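Local structure of enoyl-CoA hydratase (Mycobacterium thermoresistibile, 3T3W) at residues Ala31-Asn45 / Ile68-Asp82. The protein probably catalyses the reversible addition of water to the double bond of enoyl-CoA thioesters in lipid metabolism, as a crotonase-fold enoyl-CoA hydratase. Sequence-based numbering, arbitrary orientation.
Sequences ATITLNRPEAANAQN and IVLRANGKHFSAGHD. With EDO (1,2-ethanediol), chain B.
Parallel strands 31-35 and 68-72, joined by helix 46-61 in a beta-alpha-beta unit, pair residue for residue in the crotonase fold, Ala31 with Ile68 through Leu35 with Ala72. Five backbone bonds run from Val69 N-Ala31 O to Asn73 N-Leu35 O. On one face Ile33 CD1 meets Ile68 CG2 at 3.8 Å, and Leu35 CB packs on Ala72 CB. On the other, Arg71, bent at chi3 (-61°), lies alongside Thr34 and donates from NH1 to its OG1 (3.0 Å) in the guanidinium plane, while NE forms a salt bridge with Asp207.

Past the strands, the Asn42 amide reaches into loop 73-77, where one ND2 hydrogen serves Asn73 O (3.1 Å) and the other is probably shared by bent bonds to His76 O (3.0 Å) and, from above the carbonyl plane, Phe77 O; OD1 takes Arg37 N at 2.8 Å. Ser78 OG, held anti to its own N (chi1 -178°), donates to Asn42 O and receives both Gly80 N, in an ST turn, and Gln44 NE2 (3.0 Å, N-H...O 176°). Extended Arg37 makes an end-on salt bridge to Asp82 OD2 with NH1 (2.9 Å) and NH2. Water links Gln44 OE1 to His81 NE2.

Asn42 and Ser78, both buried, thus have their polar groups satisfied mainly by loop backbone, fixing the two loops against each other, while the Arg37-Asp82 bridge ties the start of one to the end of the other.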
loop_
_atom_site.group_PDB
_atom_site.type_symbol
_atom_site.label_atom_id
_atom_site.label_comp_id
_atom_site.label_asym_id
_atom_site.label_seq_id
_atom_site.Cartn_x
_atom_site.Cartn_y
_atom_site.Cartn_z
ATOM N N ALA F 31 18.785 30.320 3.409
ATOM C CA ALA F 31 18.956 30.568 1.971
ATOM C C ALA F 31 17.630 31.033 1.452
ATOM O O ALA F 31 16.638 30.291 1.541
ATOM C CB ALA F 31 19.356 29.286 1.234
ATOM N N THR F 32 17.597 32.252 0.923
ATOM C CA THR F 32 16.387 32.776 0.331
ATOM C C THR F 32 16.511 32.725 -1.201
ATOM O O THR F 32 17.433 33.348 -1.786
ATOM C CB THR F 32 16.117 34.215 0.781
ATOM O OG1 THR F 32 16.085 34.233 2.224
ATOM C CG2 THR F 32 14.796 34.701 0.204
ATOM N N ILE F 33 15.617 31.944 -1.808
ATOM C CA ILE F 33 15.571 31.754 -3.249
ATOM C C ILE F 33 14.371 32.558 -3.755
ATOM O O ILE F 33 13.224 32.281 -3.386
ATOM C CB ILE F 33 15.354 30.262 -3.619
ATOM C CG1 ILE F 33 16.446 29.367 -3.009
ATOM C CG2 ILE F 33 15.241 30.081 -5.137
ATOM C CD1 ILE F 33 16.256 27.858 -3.163
ATOM N N THR F 34 14.634 33.546 -4.608
ATOM C CA THR F 34 13.603 34.405 -5.129
ATOM C C THR F 34 13.367 34.217 -6.627
ATOM O O THR F 34 14.311 34.328 -7.423
ATOM C CB THR F 34 13.947 35.895 -4.879
ATOM O OG1 THR F 34 13.998 36.139 -3.474
ATOM C CG2 THR F 34 12.882 36.808 -5.527
ATOM N N LEU F 35 12.117 33.943 -7.007
ATOM C CA LEU F 35 11.682 33.974 -8.401
ATOM C C LEU F 35 11.649 35.417 -8.851
ATOM O O LEU F 35 10.901 36.212 -8.322
ATOM C CB LEU F 35 10.301 33.353 -8.556
ATOM C CG LEU F 35 10.071 31.954 -7.959
ATOM C CD1 LEU F 35 8.615 31.526 -8.247
ATOM C CD2 LEU F 35 11.100 30.967 -8.489
ATOM N N ASN F 36 12.519 35.764 -9.797
ATOM C CA ASN F 36 12.692 37.151 -10.223
ATOM C C ASN F 36 12.403 37.304 -11.718
ATOM O O ASN F 36 13.241 37.788 -12.487
ATOM C CB ASN F 36 14.091 37.646 -9.881
ATOM C CG ASN F 36 14.230 39.141 -10.050
ATOM O OD1 ASN F 36 13.272 39.874 -9.865
ATOM N ND2 ASN F 36 15.420 39.594 -10.467
ATOM N N ARG F 37 11.216 36.868 -12.126
ATOM C CA ARG F 37 10.688 37.135 -13.454
ATOM C C ARG F 37 9.304 37.801 -13.379
ATOM O O ARG F 37 8.323 37.340 -13.997
ATOM C CB ARG F 37 10.637 35.827 -14.263
ATOM C CG ARG F 37 10.587 36.027 -15.751
ATOM C CD ARG F 37 10.299 34.732 -16.487
ATOM N NE ARG F 37 10.231 34.999 -17.928
ATOM C CZ ARG F 37 9.790 34.123 -18.820
ATOM N NH1 ARG F 37 9.355 32.959 -18.432
ATOM N NH2 ARG F 37 9.771 34.424 -20.105
ATOM N N PRO F 38 9.206 38.932 -12.658
ATOM C CA PRO F 38 7.878 39.510 -12.405
ATOM C C PRO F 38 7.226 40.082 -13.671
ATOM O O PRO F 38 5.979 40.151 -13.784
ATOM C CB PRO F 38 8.182 40.641 -11.442
ATOM C CG PRO F 38 9.625 41.026 -11.721
ATOM C CD PRO F 38 10.261 39.682 -11.947
ATOM N N GLU F 39 8.056 40.481 -14.614
ATOM C CA GLU F 39 7.530 40.932 -15.916
ATOM C C GLU F 39 6.649 39.880 -16.625
ATOM O O GLU F 39 5.851 40.227 -17.510
ATOM C CB GLU F 39 8.669 41.419 -16.823
ATOM C CG GLU F 39 9.611 40.318 -17.363
ATOM C CD GLU F 39 10.750 39.871 -16.410
ATOM O OE1 GLU F 39 10.768 40.142 -15.169
ATOM O OE2 GLU F 39 11.663 39.202 -16.949
ATOM N N ALA F 40 6.843 38.598 -16.308
ATOM C CA ALA F 40 6.051 37.513 -16.863
ATOM C C ALA F 40 5.222 36.812 -15.773
ATOM O O ALA F 40 4.796 35.674 -15.946
ATOM C CB ALA F 40 6.966 36.499 -17.570
ATOM N N ALA F 41 4.994 37.502 -14.647
ATOM C CA ALA F 41 4.304 36.918 -13.487
ATOM C C ALA F 41 4.936 35.596 -13.066
ATOM O O ALA F 41 4.236 34.685 -12.617
ATOM C CB ALA F 41 2.791 36.754 -13.743
ATOM N N ASN F 42 6.266 35.542 -13.161
ATOM C CA ASN F 42 7.038 34.365 -12.789
ATOM C C ASN F 42 6.614 33.104 -13.510
ATOM O O ASN F 42 6.692 32.004 -12.978
ATOM C CB ASN F 42 7.095 34.213 -11.259
ATOM C CG ASN F 42 7.788 35.394 -10.619
ATOM O OD1 ASN F 42 8.840 35.863 -11.116
ATOM N ND2 ASN F 42 7.186 35.944 -9.554
ATOM N N ALA F 43 6.176 33.274 -14.757
ATOM C CA ALA F 43 5.963 32.140 -15.634
ATOM C C ALA F 43 7.273 31.402 -15.770
ATOM O O ALA F 43 8.352 32.027 -15.844
ATOM C CB ALA F 43 5.450 32.612 -17.001
ATOM N N GLN F 44 7.191 30.072 -15.817
ATOM C CA GLN F 44 8.377 29.223 -15.740
ATOM C C GLN F 44 8.752 28.646 -17.097
ATOM O O GLN F 44 8.044 27.787 -17.610
ATOM C CB GLN F 44 8.096 28.063 -14.800
ATOM C CG GLN F 44 7.582 28.482 -13.421
ATOM C CD GLN F 44 6.898 27.304 -12.750
ATOM O OE1 GLN F 44 7.312 26.153 -12.920
ATOM N NE2 GLN F 44 5.795 27.582 -12.040
ATOM N N ASN F 45 9.858 29.101 -17.674
ATOM C CA ASN F 45 10.409 28.469 -18.862
ATOM C C ASN F 45 11.473 27.461 -18.440
ATOM O O ASN F 45 11.806 27.377 -17.257
ATOM C CB ASN F 45 10.922 29.520 -19.878
ATOM C CG ASN F 45 12.026 30.424 -19.345
ATOM O OD1 ASN F 45 12.650 30.160 -18.296
ATOM N ND2 ASN F 45 12.284 31.504 -20.090
ATOM N N ILE F 68 15.544 26.815 4.067
ATOM C CA ILE F 68 15.361 27.372 2.741
ATOM C C ILE F 68 14.025 28.088 2.706
ATOM O O ILE F 68 12.983 27.533 3.115
ATOM C CB ILE F 68 15.373 26.262 1.682
ATOM C CG1 ILE F 68 16.749 25.560 1.700
ATOM C CG2 ILE F 68 14.990 26.829 0.291
ATOM C CD1 ILE F 68 16.876 24.232 0.951
ATOM N N VAL F 69 14.058 29.314 2.207
ATOM C CA VAL F 69 12.862 30.088 1.935
ATOM C C VAL F 69 12.726 30.296 0.425
ATOM O O VAL F 69 13.666 30.771 -0.210
ATOM C CB VAL F 69 12.873 31.454 2.662
ATOM C CG1 VAL F 69 11.707 32.365 2.156
ATOM C CG2 VAL F 69 12.834 31.281 4.171
ATOM N N LEU F 70 11.554 29.949 -0.130
ATOM C CA LEU F 70 11.228 30.205 -1.541
ATOM C C LEU F 70 10.176 31.314 -1.590
ATOM O O LEU F 70 9.099 31.201 -0.973
ATOM C CB LEU F 70 10.682 28.957 -2.219
ATOM C CG LEU F 70 10.211 29.143 -3.674
ATOM C CD1 LEU F 70 11.453 29.384 -4.561
ATOM C CD2 LEU F 70 9.413 27.891 -4.066
ATOM N N ARG F 71 10.511 32.381 -2.300
ATOM C CA ARG F 71 9.635 33.529 -2.454
ATOM C C ARG F 71 9.689 34.043 -3.890
ATOM O O ARG F 71 10.437 33.534 -4.726
ATOM C CB ARG F 71 10.009 34.634 -1.466
ATOM C CG ARG F 71 11.424 35.187 -1.637
ATOM C CD ARG F 71 11.832 36.311 -0.692
ATOM N NE ARG F 71 10.960 37.460 -0.871
ATOM C CZ ARG F 71 11.108 38.367 -1.844
ATOM N NH1 ARG F 71 12.097 38.278 -2.742
ATOM N NH2 ARG F 71 10.243 39.363 -1.938
ATOM N N ALA F 72 8.923 35.082 -4.176
ATOM C CA ALA F 72 8.758 35.560 -5.552
ATOM C C ALA F 72 8.566 37.076 -5.550
ATOM O O ALA F 72 7.823 37.604 -4.709
ATOM C CB ALA F 72 7.573 34.894 -6.214
ATOM N N ASN F 73 9.235 37.749 -6.489
ATOM C CA ASN F 73 9.058 39.194 -6.676
ATOM C C ASN F 73 7.800 39.534 -7.436
ATOM O O ASN F 73 7.306 38.761 -8.263
ATOM C CB ASN F 73 10.261 39.815 -7.349
ATOM C CG ASN F 73 11.438 39.976 -6.398
ATOM O OD1 ASN F 73 11.273 39.975 -5.152
ATOM N ND2 ASN F 73 12.638 40.066 -6.963
ATOM N N GLY F 74 7.248 40.708 -7.118
ATOM C CA GLY F 74 6.064 41.212 -7.786
ATOM C C GLY F 74 4.731 40.811 -7.186
ATOM O O GLY F 74 4.622 40.384 -6.029
ATOM N N LYS F 75 3.694 40.981 -7.987
ATOM C CA LYS F 75 2.332 40.820 -7.499
ATOM C C LYS F 75 1.920 39.353 -7.329
ATOM O O LYS F 75 1.047 39.056 -6.513
ATOM C CB LYS F 75 1.332 41.429 -8.503
ATOM N N HIS F 76 2.533 38.474 -8.119
ATOM C CA HIS F 76 2.092 37.081 -8.258
ATOM C C HIS F 76 3.219 36.108 -8.057
ATOM O O HIS F 76 4.289 36.234 -8.665
ATOM C CB HIS F 76 1.482 36.865 -9.652
ATOM C CG HIS F 76 0.298 37.750 -9.930
ATOM N ND1 HIS F 76 -0.826 37.705 -9.189
ATOM C CD2 HIS F 76 0.103 38.758 -10.893
ATOM C CE1 HIS F 76 -1.708 38.636 -9.643
ATOM N NE2 HIS F 76 -1.143 39.281 -10.691
ATOM N N PHE F 77 2.959 35.076 -7.257
ATOM C CA PHE F 77 3.913 34.028 -7.022
ATOM C C PHE F 77 4.352 33.315 -8.324
ATOM O O PHE F 77 5.530 33.260 -8.622
ATOM C CB PHE F 77 3.325 33.011 -6.029
ATOM C CG PHE F 77 4.268 31.865 -5.700
ATOM C CD1 PHE F 77 5.330 32.049 -4.812
ATOM C CD2 PHE F 77 4.083 30.610 -6.249
ATOM C CE1 PHE F 77 6.182 31.001 -4.481
ATOM C CE2 PHE F 77 4.911 29.545 -5.888
ATOM C CZ PHE F 77 5.980 29.756 -5.042
ATOM N N SER F 78 3.402 32.758 -9.061
ATOM C CA SER F 78 3.685 32.175 -10.394
ATOM C C SER F 78 2.425 31.879 -11.181
ATOM O O SER F 78 1.518 31.175 -10.712
ATOM C CB SER F 78 4.508 30.906 -10.298
ATOM O OG SER F 78 4.791 30.402 -11.633
ATOM N N ALA F 79 2.407 32.377 -12.407
ATOM C CA ALA F 79 1.338 32.113 -13.371
ATOM C C ALA F 79 1.429 30.702 -13.959
ATOM O O ALA F 79 0.518 30.297 -14.700
ATOM C CB ALA F 79 1.371 33.165 -14.496
ATOM N N GLY F 80 2.491 29.963 -13.630
ATOM C CA GLY F 80 2.667 28.567 -14.102
ATOM C C GLY F 80 3.691 28.413 -15.207
ATOM O O GLY F 80 4.605 29.233 -15.350
ATOM N N HIS F 81 3.527 27.370 -16.006
ATOM C CA HIS F 81 4.504 27.051 -17.038
ATOM C C HIS F 81 4.341 27.969 -18.229
ATOM O O HIS F 81 3.220 28.276 -18.636
ATOM C CB HIS F 81 4.337 25.615 -17.496
ATOM C CG HIS F 81 4.580 24.597 -16.400
ATOM N ND1 HIS F 81 3.913 23.398 -16.333
ATOM C CD2 HIS F 81 5.424 24.649 -15.297
ATOM C CE1 HIS F 81 4.353 22.724 -15.230
ATOM N NE2 HIS F 81 5.257 23.494 -14.587
ATOM N N ASP F 82 5.451 28.402 -18.792
ATOM C CA ASP F 82 5.465 29.405 -19.874
ATOM C C ASP F 82 5.072 28.667 -21.153
ATOM O O ASP F 82 5.699 27.685 -21.512
ATOM C CB ASP F 82 6.883 30.025 -19.923
ATOM C CG ASP F 82 7.042 31.163 -20.904
ATOM O OD1 ASP F 82 6.202 31.358 -21.802
ATOM O OD2 ASP F 82 8.071 31.858 -20.789
HETATM C C1 EDO B . 12.051 35.391 -22.442
HETATM O O1 EDO B . 10.881 36.071 -21.987
HETATM C C2 EDO B . 13.319 36.091 -21.950
HETATM O O2 EDO B . 13.308 36.239 -20.511
HETATM O O HOH W 1 7.164 23.401 -12.535
HETATM O O HOH W 2 10.599 31.871 -22.613
#